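Local coordinates for geranyltranstransferase (Enterococcus faecalis, PDB 3P8L), which probably catalyses the magnesium-dependent condensation of isopentenyl diphosphate with geranyl diphosphate, giving farnesyl diphosphate and diphosphate, at residues L139-L144 / G197-N202; F192-G197 / Q213-Y218; T204-G209 / K281-N286. All coordinates share one frame; numbering follows the deposited sequence.

Contact 1 (L139-L144 / G197-N202); sequences LSEKVL and GGVLAN
Two first torsions aim the side chains of helix 139-153 at Val199: Leu144 has CG anti to its backbone N (chi1 177°), while Glu141 has CG beside the backbone N (chi1 -82°) and runs out extended from there. Both reach the C-terminal end of helix 175-200, which closes in a Schellman motif within the mainly helical isoprenoid synthase fold. Asn202, with positive phi, is the C-prime residue; asparagine tolerates this conformation better than most side chains. Val199 is a compact branched residue that can serve two neighbours at once. Its CG2 meets Leu144 CD2 at 3.8 Å, methyl against methyl, and its CG1 lies 4.2 Å from Glu141 CG, where the glutamate stem slides past the valine in the opposite direction. The apolar half of Glu141 thus packs while its carboxylate travels on toward the helix end. No hydrogen bond joins the segments. Other residues of the same helix, Leu139, Lys142 and Val143, pack against the second subunit, so the helix also takes part in the dimer interface. A charged carboxylate would probably be somewhat disfavoured beside the carbonyl of Val199, and the proximity might slightly favour the protonated acid: Glu141 OE1 stops 3.2 Å from Val199 O, two acceptors side by side, and that carbonyl already receives Asn202 N at 3.1 Å.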
ATOM      1  N   LEU A 139     -13.769 -13.484   6.379  1.00 58.84           N
ATOM      2  CA  LEU A 139     -13.933 -12.034   6.474  1.00 52.00           C
ATOM      3  C   LEU A 139     -13.252 -11.350   7.648  1.00 56.32           C
ATOM      4  O   LEU A 139     -12.592 -10.319   7.461  1.00 57.11           O
ATOM      5  CB  LEU A 139     -15.417 -11.635   6.406  1.00 53.53           C
ATOM      6  CG  LEU A 139     -16.163 -11.808   5.077  1.00 53.83           C
ATOM      7  CD1 LEU A 139     -17.681 -11.665   5.296  1.00 57.47           C
ATOM      8  CD2 LEU A 139     -15.702 -10.802   4.028  1.00 54.62           C
ATOM      9  N   SER A 140     -13.380 -11.915   8.844  1.00 54.60           N
ATOM     10  CA  SER A 140     -12.824 -11.259  10.032  1.00 56.15           C
ATOM     11  C   SER A 140     -11.311 -11.419  10.153  1.00 52.15           C
ATOM     12  O   SER A 140     -10.627 -10.518  10.654  1.00 54.62           O
ATOM     13  CB  SER A 140     -13.503 -11.760  11.306  1.00 60.80           C
ATOM     14  OG  SER A 140     -13.290 -13.147  11.460  1.00 72.75           O
ATOM     15  N   GLU A 141     -10.803 -12.577   9.723  1.00 48.70           N
ATOM     16  CA  GLU A 141      -9.364 -12.843   9.711  1.00 52.42           C
ATOM     17  C   GLU A 141      -8.692 -11.948   8.678  1.00 50.41           C
ATOM     18  O   GLU A 141      -7.600 -11.429   8.909  1.00 48.46           O
ATOM     19  CB  GLU A 141      -9.091 -14.298   9.335  1.00 48.63           C
ATOM     20  CG  GLU A 141      -9.227 -15.276  10.466  1.00 58.79           C
ATOM     21  CD  GLU A 141      -8.846 -16.687  10.047  1.00 75.43           C
ATOM     22  OE1 GLU A 141      -8.386 -17.443  10.927  1.00 88.37           O
ATOM     23  OE2 GLU A 141      -8.996 -17.035   8.847  1.00 74.86           O
ATOM     24  N   LYS A 142      -9.367 -11.806   7.541  1.00 45.99           N
ATOM     25  CA  LYS A 142      -8.933 -10.965   6.441  1.00 50.21           C
ATOM     26  C   LYS A 142      -8.740  -9.547   6.931  1.00 47.52           C
ATOM     27  O   LYS A 142      -7.665  -8.986   6.754  1.00 51.02           O
ATOM     28  CB  LYS A 142      -9.943 -11.016   5.297  1.00 51.65           C
ATOM     29  CG  LYS A 142      -9.471 -10.343   4.019  1.00 41.00           C
ATOM     30  CD  LYS A 142     -10.385 -10.652   2.844  1.00 47.76           C
ATOM     31  CE  LYS A 142     -10.059 -12.003   2.266  1.00 35.89           C
ATOM     32  NZ  LYS A 142     -10.738 -12.199   0.933  1.00 38.79           N
ATOM     33  N   VAL A 143      -9.754  -9.007   7.609  1.00 43.66           N
ATOM     34  CA  VAL A 143      -9.716  -7.640   8.113  1.00 40.30           C
ATOM     35  C   VAL A 143      -8.648  -7.448   9.179  1.00 43.40           C
ATOM     36  O   VAL A 143      -7.925  -6.454   9.152  1.00 42.08           O
ATOM     37  CB  VAL A 143     -11.127  -7.162   8.597  1.00 42.86           C
ATOM     38  CG1 VAL A 143     -11.058  -5.915   9.498  1.00 41.37           C
ATOM     39  CG2 VAL A 143     -12.006  -6.880   7.419  1.00 38.35           C
ATOM     40  N   LEU A 144      -8.519  -8.422  10.085  1.00 41.62           N
ATOM     41  CA  LEU A 144      -7.480  -8.389  11.110  1.00 46.66           C
ATOM     42  C   LEU A 144      -6.078  -8.349  10.486  1.00 35.89           C
ATOM     43  O   LEU A 144      -5.225  -7.583  10.913  1.00 39.57           O
ATOM     44  CB  LEU A 144      -7.603  -9.608  12.050  1.00 43.60           C
ATOM     45  CG  LEU A 144      -6.540  -9.773  13.143  1.00 50.52           C
ATOM     46  CD1 LEU A 144      -6.494  -8.564  14.074  1.00 47.67           C
ATOM     47  CD2 LEU A 144      -6.786 -11.057  13.930  1.00 56.36           C
ATOM     48  N   GLY A 197       1.111 -15.981  11.430  1.00 36.44           N
ATOM     49  CA  GLY A 197       1.226 -17.419  11.703  1.00 42.69           C
ATOM     50  C   GLY A 197       0.237 -17.881  12.774  1.00 46.17           C
ATOM     51  O   GLY A 197      -0.490 -18.847  12.564  1.00 44.79           O
ATOM     52  N   GLY A 198       0.187 -17.159  13.895  1.00 48.33           N
ATOM     53  CA  GLY A 198      -0.803 -17.418  14.958  1.00 52.31           C
ATOM     54  C   GLY A 198      -2.268 -17.345  14.556  1.00 53.52           C
ATOM     55  O   GLY A 198      -3.072 -18.183  14.967  1.00 51.24           O
ATOM     56  N   VAL A 199      -2.609 -16.344  13.747  1.00 50.63           N
ATOM     57  CA  VAL A 199      -3.974 -16.117  13.297  1.00 48.33           C
ATOM     58  C   VAL A 199      -4.389 -17.201  12.305  1.00 55.17           C
ATOM     59  O   VAL A 199      -5.509 -17.736  12.368  1.00 50.48           O
ATOM     60  CB  VAL A 199      -4.107 -14.697  12.683  1.00 50.51           C
ATOM     61  CG1 VAL A 199      -5.414 -14.510  11.943  1.00 48.64           C
ATOM     62  CG2 VAL A 199      -3.952 -13.648  13.763  1.00 47.08           C
ATOM     63  N   LEU A 200      -3.468 -17.536  11.403  1.00 47.61           N
ATOM     64  CA  LEU A 200      -3.682 -18.605  10.439  1.00 49.07           C
ATOM     65  C   LEU A 200      -3.891 -19.956  11.122  1.00 51.06           C
ATOM     66  O   LEU A 200      -4.617 -20.799  10.600  1.00 45.51           O
ATOM     67  CB  LEU A 200      -2.520 -18.682   9.427  1.00 46.51           C
ATOM     68  CG  LEU A 200      -2.375 -17.470   8.483  1.00 44.68           C
ATOM     69  CD1 LEU A 200      -1.042 -17.505   7.723  1.00 40.32           C
ATOM     70  CD2 LEU A 200      -3.529 -17.377   7.523  1.00 40.50           C
ATOM     71  N   ALA A 201      -3.259 -20.143  12.282  1.00 50.11           N
ATOM     72  CA  ALA A 201      -3.345 -21.399  13.016  1.00 55.71           C
ATOM     73  C   ALA A 201      -4.424 -21.386  14.114  1.00 58.73           C
ATOM     74  O   ALA A 201      -4.482 -22.309  14.939  1.00 57.00           O
ATOM     75  CB  ALA A 201      -1.989 -21.750  13.603  1.00 52.58           C
ATOM     76  N   ASN A 202      -5.251 -20.336  14.118  1.00 57.30           N
ATOM     77  CA  ASN A 202      -6.344 -20.157  15.086  1.00 63.61           C
ATOM     78  C   ASN A 202      -5.959 -20.154  16.562  1.00 63.59           C
ATOM     79  O   ASN A 202      -6.696 -20.671  17.401  1.00 66.85           O
ATOM     80  CB  ASN A 202      -7.478 -21.163  14.839  1.00 68.63           C
ATOM     81  CG  ASN A 202      -8.771 -20.486  14.446  1.00 78.41           C
ATOM     82  OD1 ASN A 202      -9.231 -20.620  13.313  1.00 88.48           O
ATOM     83  ND2 ASN A 202      -9.362 -19.739  15.380  1.00 76.49           N
TER

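Contact 2 (F192-G197 / Q213-Y218); sequences FALIAG and QFAHHY
Helices 175-200 and 205-230, consecutive in the chain, come nearest within these segments where the CA atoms of Leu194 and Ala215 stand 6.1 Å apart, a close approach allowed by the small residue on one side. Leu194 does nearly all the work for its helix. Its CG sits 3.7 Å from Ala215 CB, and its own CB is almost as near to that methyl, at 3.8 Å, so the base of the leucine rests on the alanine. Alanine suits this place because its single methyl fills the space between the backbones without pushing them apart. One branch end, CD1, then reaches Phe214. Leu194 CD1 comes 3.6 Å from Phe214 CD2 and 4.2 Å from CE2, meeting the ring obliquely, while Leu194 CD2 stays nearer the alanine, 4.0 Å from Ala215 CB. Leucine torsions of -89° and -70° are an uncommon pair, and they divide the two methyls between these partners. Phe214 has CG anti to its backbone N (chi1 177°), which carries the flat ring out beside the leucine and onward into the core. The contact is wholly apolar, with no hydrogen bond between the helices; complementary shape and the burial of hydrocarbon hold it together. All three touching residues are buried, about 9 Å from the centre of the chain to the centre of the contact. Around them the bundle closes from several directions: Thr61 of helix 53-64 touches Leu194, Val276 and Leu277 of helix 259-283 touch Phe214, and Leu292 and Leu296 of helix 289-298 also pack against that ring.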
ATOM      1  N   PHE A 192       4.706  -8.986  12.443  1.00 40.90           N
ATOM      2  CA  PHE A 192       3.564  -9.374  11.619  1.00 36.85           C
ATOM      3  C   PHE A 192       3.651 -10.840  11.199  1.00 36.25           C
ATOM      4  O   PHE A 192       2.638 -11.541  11.222  1.00 40.48           O
ATOM      5  CB  PHE A 192       3.395  -8.504  10.354  1.00 34.16           C
ATOM      6  CG  PHE A 192       2.279  -8.983   9.464  1.00 35.84           C
ATOM      7  CD1 PHE A 192       0.966  -8.609   9.730  1.00 29.92           C
ATOM      8  CD2 PHE A 192       2.526  -9.867   8.405  1.00 28.43           C
ATOM      9  CE1 PHE A 192      -0.069  -9.061   8.926  1.00 32.80           C
ATOM     10  CE2 PHE A 192       1.494 -10.343   7.621  1.00 36.20           C
ATOM     11  CZ  PHE A 192       0.185  -9.933   7.884  1.00 33.62           C
ATOM     12  N   ALA A 193       4.830 -11.309  10.782  1.00 33.16           N
ATOM     13  CA  ALA A 193       4.924 -12.690  10.289  1.00 33.28           C
ATOM     14  C   ALA A 193       4.473 -13.702  11.364  1.00 30.67           C
ATOM     15  O   ALA A 193       3.730 -14.639  11.069  1.00 38.69           O
ATOM     16  CB  ALA A 193       6.327 -13.013   9.822  1.00 32.57           C
ATOM     17  N   LEU A 194       4.926 -13.490  12.595  1.00 34.17           N
ATOM     18  CA  LEU A 194       4.571 -14.363  13.737  1.00 41.42           C
ATOM     19  C   LEU A 194       3.093 -14.276  14.150  1.00 40.69           C
ATOM     20  O   LEU A 194       2.431 -15.317  14.347  1.00 45.12           O
ATOM     21  CB  LEU A 194       5.504 -14.101  14.928  1.00 42.83           C
ATOM     22  CG  LEU A 194       6.814 -14.907  15.026  1.00 52.85           C
ATOM     23  CD1 LEU A 194       6.532 -16.355  15.361  1.00 47.27           C
ATOM     24  CD2 LEU A 194       7.704 -14.797  13.773  1.00 46.06           C
ATOM     25  N   ILE A 195       2.589 -13.043  14.255  1.00 39.93           N
ATOM     26  CA  ILE A 195       1.170 -12.750  14.458  1.00 41.50           C
ATOM     27  C   ILE A 195       0.316 -13.433  13.418  1.00 44.38           C
ATOM     28  O   ILE A 195      -0.639 -14.133  13.770  1.00 41.21           O
ATOM     29  CB  ILE A 195       0.888 -11.209  14.457  1.00 45.29           C
ATOM     30  CG1 ILE A 195       1.481 -10.562  15.706  1.00 42.75           C
ATOM     31  CG2 ILE A 195      -0.610 -10.897  14.343  1.00 42.58           C
ATOM     32  CD1 ILE A 195       1.276  -9.075  15.764  1.00 49.11           C
ATOM     33  N   ALA A 196       0.671 -13.261  12.139  1.00 40.95           N
ATOM     34  CA  ALA A 196      -0.075 -13.886  11.064  1.00 40.60           C
ATOM     35  C   ALA A 196      -0.058 -15.409  11.148  1.00 38.86           C
ATOM     36  O   ALA A 196      -1.083 -16.047  10.910  1.00 39.62           O
ATOM     37  CB  ALA A 196       0.423 -13.426   9.689  1.00 41.67           C
ATOM     38  N   GLY A 197       1.111 -15.981  11.430  1.00 36.44           N
ATOM     39  CA  GLY A 197       1.226 -17.419  11.703  1.00 42.69           C
ATOM     40  C   GLY A 197       0.237 -17.881  12.774  1.00 46.17           C
ATOM     41  O   GLY A 197      -0.490 -18.847  12.564  1.00 44.79           O
ATOM     42  N   GLN A 213       6.342 -11.718  21.062  1.00 50.26           N
ATOM     43  CA  GLN A 213       7.549 -11.571  21.859  1.00 47.42           C
ATOM     44  C   GLN A 213       8.681 -12.353  21.233  1.00 39.09           C
ATOM     45  O   GLN A 213       9.828 -11.874  21.178  1.00 38.58           O
ATOM     46  CB  GLN A 213       7.315 -12.053  23.298  1.00 53.23           C
ATOM     47  CG  GLN A 213       6.518 -11.091  24.174  1.00 63.23           C
ATOM     48  CD  GLN A 213       6.274 -11.646  25.577  1.00 71.42           C
ATOM     49  OE1 GLN A 213       7.214 -11.988  26.298  1.00 68.38           O
ATOM     50  NE2 GLN A 213       5.008 -11.736  25.964  1.00 66.66           N
ATOM     51  N   PHE A 214       8.370 -13.566  20.780  1.00 37.80           N
ATOM     52  CA  PHE A 214       9.341 -14.357  20.024  1.00 42.93           C
ATOM     53  C   PHE A 214       9.892 -13.577  18.823  1.00 39.63           C
ATOM     54  O   PHE A 214      11.104 -13.537  18.616  1.00 45.54           O
ATOM     55  CB  PHE A 214       8.728 -15.671  19.530  1.00 44.55           C
ATOM     56  CG  PHE A 214       9.662 -16.480  18.680  1.00 47.10           C
ATOM     57  CD1 PHE A 214      10.597 -17.324  19.267  1.00 48.83           C
ATOM     58  CD2 PHE A 214       9.621 -16.388  17.289  1.00 41.32           C
ATOM     59  CE1 PHE A 214      11.472 -18.080  18.477  1.00 52.92           C
ATOM     60  CE2 PHE A 214      10.491 -17.124  16.495  1.00 41.90           C
ATOM     61  CZ  PHE A 214      11.417 -17.987  17.092  1.00 47.09           C
ATOM     62  N   ALA A 215       8.993 -12.977  18.041  1.00 43.98           N
ATOM     63  CA  ALA A 215       9.382 -12.188  16.853  1.00 39.81           C
ATOM     64  C   ALA A 215      10.291 -11.035  17.213  1.00 40.91           C
ATOM     65  O   ALA A 215      11.311 -10.810  16.548  1.00 41.00           O
ATOM     66  CB  ALA A 215       8.150 -11.663  16.148  1.00 34.87           C
ATOM     67  N   HIS A 216       9.931 -10.323  18.281  1.00 47.18           N
ATOM     68  CA  HIS A 216      10.777  -9.256  18.814  1.00 50.23           C
ATOM     69  C   HIS A 216      12.196  -9.741  19.110  1.00 47.97           C
ATOM     70  O   HIS A 216      13.158  -9.104  18.700  1.00 50.11           O
ATOM     71  CB  HIS A 216      10.158  -8.610  20.063  1.00 53.09           C
ATOM     72  CG  HIS A 216      11.098  -7.698  20.790  1.00 64.10           C
ATOM     73  ND1 HIS A 216      11.312  -6.392  20.406  1.00 71.89           N
ATOM     74  CD2 HIS A 216      11.889  -7.907  21.872  1.00 71.83           C
ATOM     75  CE1 HIS A 216      12.191  -5.834  21.223  1.00 76.99           C
ATOM     76  NE2 HIS A 216      12.557  -6.733  22.119  1.00 76.30           N
ATOM     77  N   HIS A 217      12.327 -10.879  19.792  1.00 46.96           N
ATOM     78  CA  HIS A 217      13.651 -11.402  20.104  1.00 44.23           C
ATOM     79  C   HIS A 217      14.337 -11.918  18.841  1.00 49.49           C
ATOM     80  O   HIS A 217      15.513 -11.608  18.608  1.00 45.84           O
ATOM     81  CB  HIS A 217      13.602 -12.468  21.216  1.00 45.76           C
ATOM     82  CG  HIS A 217      13.031 -11.959  22.509  1.00 48.01           C
ATOM     83  ND1 HIS A 217      13.588 -10.904  23.200  1.00 49.91           N
ATOM     84  CD2 HIS A 217      11.950 -12.348  23.227  1.00 51.87           C
ATOM     85  CE1 HIS A 217      12.866 -10.656  24.278  1.00 57.19           C
ATOM     86  NE2 HIS A 217      11.868 -11.518  24.318  1.00 56.32           N
ATOM     87  N   TYR A 218      13.599 -12.661  18.013  1.00 43.62           N
ATOM     88  CA  TYR A 218      14.137 -13.107  16.715  1.00 44.22           C
ATOM     89  C   TYR A 218      14.673 -11.941  15.891  1.00 34.11           C
ATOM     90  O   TYR A 218      15.805 -11.989  15.417  1.00 40.71           O
ATOM     91  CB  TYR A 218      13.099 -13.885  15.878  1.00 42.06           C
ATOM     92  CG  TYR A 218      13.730 -14.424  14.609  1.00 45.84           C
ATOM     93  CD1 TYR A 218      14.434 -15.626  14.625  1.00 47.34           C
ATOM     94  CD2 TYR A 218      13.669 -13.711  13.404  1.00 45.69           C
ATOM     95  CE1 TYR A 218      15.044 -16.124  13.470  1.00 49.95           C
ATOM     96  CE2 TYR A 218      14.289 -14.192  12.253  1.00 51.55           C
ATOM     97  CZ  TYR A 218      14.966 -15.402  12.295  1.00 51.97           C
ATOM     98  OH  TYR A 218      15.586 -15.886  11.170  1.00 54.25           O
TER

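Contact 3 (T204-G209 / K281-N286); sequences TEEVIG and KANVPN
Val207 and Val284 form the tight part of this contact, CG2 meeting CG2 at 3.8 Å as the two side chains cross at about a right angle. Here the first turn of helix 205-230 lies against the place where helix 259-283 ends, Val284 being the first residue to leave helical geometry. Beta-branched valine suits both positions: it is short and offers a methyl without a long flexible stem. Val207 also touches Phe65, which extends the apolar patch, and Val284 touches Gln203. At the start of the turn Thr204 is the N-cap, its OG1 accepting a weak hydrogen bond from Val207 N.

The other half is polar, formed by two exposed residues. Glu206, bent at chi2 (-89°), brings OE2 to 3.3 Å from Asn283 OD1, with the carboxylate and amide planes 86° apart. Asn283 directs ND2 back to Lys279 O in a weak hydrogen bond. Two acceptors face each other across the gap, so this half adds little attraction and may be mildly repulsive; the hydrocarbon pair is the clearer source of cohesion.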
ATOM      1  N   THR A 204      -4.891 -18.409  20.338  1.00 50.62           N
ATOM      2  CA  THR A 204      -5.571 -17.447  21.195  1.00 59.40           C
ATOM      3  C   THR A 204      -4.766 -16.165  21.253  1.00 60.61           C
ATOM      4  O   THR A 204      -3.603 -16.129  20.832  1.00 61.39           O
ATOM      5  CB  THR A 204      -5.794 -17.981  22.646  1.00 58.35           C
ATOM      6  OG1 THR A 204      -4.527 -18.224  23.277  1.00 61.76           O
ATOM      7  CG2 THR A 204      -6.631 -19.264  22.640  1.00 61.90           C
ATOM      8  N   GLU A 205      -5.398 -15.131  21.798  1.00 59.66           N
ATOM      9  CA  GLU A 205      -4.796 -13.833  22.012  1.00 65.82           C
ATOM     10  C   GLU A 205      -3.578 -13.937  22.910  1.00 64.27           C
ATOM     11  O   GLU A 205      -2.643 -13.149  22.798  1.00 63.30           O
ATOM     12  CB  GLU A 205      -5.827 -12.880  22.630  1.00 67.68           C
ATOM     13  CG  GLU A 205      -5.640 -11.423  22.223  1.00 79.66           C
ATOM     14  CD  GLU A 205      -5.677 -11.222  20.710  1.00 88.66           C
ATOM     15  OE1 GLU A 205      -6.724 -11.521  20.097  1.00 90.41           O
ATOM     16  OE2 GLU A 205      -4.660 -10.764  20.139  1.00 88.77           O
ATOM     17  N   GLU A 206      -3.598 -14.929  23.793  1.00 65.53           N
ATOM     18  CA  GLU A 206      -2.512 -15.173  24.728  1.00 66.59           C
ATOM     19  C   GLU A 206      -1.285 -15.726  23.980  1.00 58.27           C
ATOM     20  O   GLU A 206      -0.152 -15.292  24.210  1.00 49.03           O
ATOM     21  CB  GLU A 206      -2.986 -16.156  25.811  1.00 69.16           C
ATOM     22  CG  GLU A 206      -2.718 -15.709  27.251  1.00 82.60           C
ATOM     23  CD  GLU A 206      -1.356 -16.151  27.777  1.00 91.01           C
ATOM     24  OE1 GLU A 206      -0.329 -15.607  27.314  1.00 89.64           O
ATOM     25  OE2 GLU A 206      -1.319 -17.035  28.668  1.00 82.11           O
ATOM     26  N   VAL A 207      -1.532 -16.679  23.084  1.00 54.92           N
ATOM     27  CA  VAL A 207      -0.466 -17.296  22.299  1.00 57.90           C
ATOM     28  C   VAL A 207       0.100 -16.287  21.281  1.00 58.38           C
ATOM     29  O   VAL A 207       1.319 -16.131  21.179  1.00 56.58           O
ATOM     30  CB  VAL A 207      -0.947 -18.601  21.615  1.00 57.63           C
ATOM     31  CG1 VAL A 207       0.142 -19.194  20.715  1.00 53.22           C
ATOM     32  CG2 VAL A 207      -1.364 -19.625  22.670  1.00 59.98           C
ATOM     33  N   ILE A 208      -0.792 -15.578  20.582  1.00 57.67           N
ATOM     34  CA  ILE A 208      -0.408 -14.554  19.589  1.00 52.91           C
ATOM     35  C   ILE A 208       0.496 -13.514  20.242  1.00 52.37           C
ATOM     36  O   ILE A 208       1.521 -13.133  19.667  1.00 53.12           O
ATOM     37  CB  ILE A 208      -1.657 -13.958  18.876  1.00 51.56           C
ATOM     38  CG1 ILE A 208      -2.207 -14.983  17.881  1.00 44.79           C
ATOM     39  CG2 ILE A 208      -1.353 -12.623  18.175  1.00 45.83           C
ATOM     40  CD1 ILE A 208      -3.635 -14.720  17.402  1.00 47.79           C
ATOM     41  N   GLY A 209       0.154 -13.124  21.473  1.00 51.53           N
ATOM     42  CA  GLY A 209       1.011 -12.258  22.297  1.00 41.77           C
ATOM     43  C   GLY A 209       2.400 -12.793  22.589  1.00 46.56           C
ATOM     44  O   GLY A 209       3.379 -12.034  22.593  1.00 47.28           O
ATOM     45  N   LYS A 281       4.978 -23.813  24.520  1.00 62.21           N
ATOM     46  CA  LYS A 281       4.907 -25.277  24.645  1.00 68.52           C
ATOM     47  C   LYS A 281       4.044 -25.697  25.850  1.00 71.50           C
ATOM     48  O   LYS A 281       3.273 -26.656  25.756  1.00 75.00           O
ATOM     49  CB  LYS A 281       6.327 -25.881  24.711  1.00 62.37           C
ATOM     50  CG  LYS A 281       6.426 -27.411  24.777  1.00 68.84           C
ATOM     51  CD  LYS A 281       5.749 -28.122  23.604  1.00 68.36           C
ATOM     52  CE  LYS A 281       6.156 -29.593  23.552  1.00 71.85           C
ATOM     53  NZ  LYS A 281       5.530 -30.315  22.405  1.00 71.80           N
ATOM     54  N   ALA A 282       4.159 -24.956  26.954  1.00 74.07           N
ATOM     55  CA  ALA A 282       3.322 -25.166  28.142  1.00 77.34           C
ATOM     56  C   ALA A 282       1.844 -24.858  27.882  1.00 79.12           C
ATOM     57  O   ALA A 282       0.965 -25.570  28.368  1.00 81.41           O
ATOM     58  CB  ALA A 282       3.841 -24.336  29.310  1.00 76.27           C
ATOM     59  N   ASN A 283       1.583 -23.811  27.102  1.00 79.20           N
ATOM     60  CA  ASN A 283       0.221 -23.367  26.800  1.00 79.03           C
ATOM     61  C   ASN A 283      -0.473 -24.158  25.690  1.00 79.46           C
ATOM     62  O   ASN A 283      -1.702 -24.162  25.607  1.00 79.17           O
ATOM     63  CB  ASN A 283       0.212 -21.877  26.427  1.00 81.50           C
ATOM     64  CG  ASN A 283       0.285 -20.954  27.636  1.00 89.01           C
ATOM     65  OD1 ASN A 283      -0.601 -20.123  27.841  1.00 97.59           O
ATOM     66  ND2 ASN A 283       1.344 -21.084  28.432  1.00 89.67           N
ATOM     67  N   VAL A 284       0.308 -24.799  24.820  1.00 80.52           N
ATOM     68  CA  VAL A 284      -0.248 -25.502  23.652  1.00 82.27           C
ATOM     69  C   VAL A 284       0.233 -26.961  23.572  1.00 85.61           C
ATOM     70  O   VAL A 284       1.440 -27.215  23.485  1.00 86.50           O
ATOM     71  CB  VAL A 284       0.035 -24.741  22.304  1.00 80.61           C
ATOM     72  CG1 VAL A 284      -0.515 -25.503  21.102  1.00 70.21           C
ATOM     73  CG2 VAL A 284      -0.566 -23.339  22.332  1.00 78.97           C
ATOM     74  N   PRO A 285      -0.717 -27.920  23.617  1.00 87.29           N
ATOM     75  CA  PRO A 285      -0.411 -29.350  23.499  1.00 87.22           C
ATOM     76  C   PRO A 285       0.203 -29.710  22.140  1.00 87.42           C
ATOM     77  O   PRO A 285       1.351 -30.158  22.086  1.00 87.23           O
ATOM     78  CB  PRO A 285      -1.781 -30.029  23.687  1.00 86.62           C
ATOM     79  CG  PRO A 285      -2.801 -28.955  23.489  1.00 84.38           C
ATOM     80  CD  PRO A 285      -2.143 -27.684  23.917  1.00 87.08           C
ATOM     81  N   ASN A 286      -0.551 -29.494  21.064  1.00 84.93           N
ATOM     82  CA  ASN A 286      -0.079 -29.747  19.709  1.00 83.37           C
ATOM     83  C   ASN A 286       0.863 -28.642  19.232  1.00 79.00           C
ATOM     84  O   ASN A 286       0.440 -27.667  18.604  1.00 79.80           O
ATOM     85  CB  ASN A 286      -1.266 -29.905  18.754  1.00 84.36           C
ATOM     86  CG  ASN A 286      -2.090 -31.148  19.049  1.00 89.86           C
ATOM     87  OD1 ASN A 286      -3.244 -31.054  19.466  1.00 85.20           O
ATOM     88  ND2 ASN A 286      -1.496 -32.321  18.841  1.00 90.70           N
TER

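Helices 175-200 and 205-230 connect the three contacts. Contact 1 uses the end of the first and contact 3 the start of the second, their centres about 15 Å apart; contact 2 joins the two helices deeper in the bundle, with its centre about 14 Å from that of contact 1 and 13 Å from that of contact 3. Ile208 bridges the group: its CD1 lies 3.8 Å from Val199 CG2, and its CG2 packs at 4.3 Å on Ile195 CG2. Contacts 1 and 3 lie on the same side of the chain's centre, whereas, as in relatives, the second aspartate-rich motif for magnesium diphosphate would lie near the far end of helix 205-230.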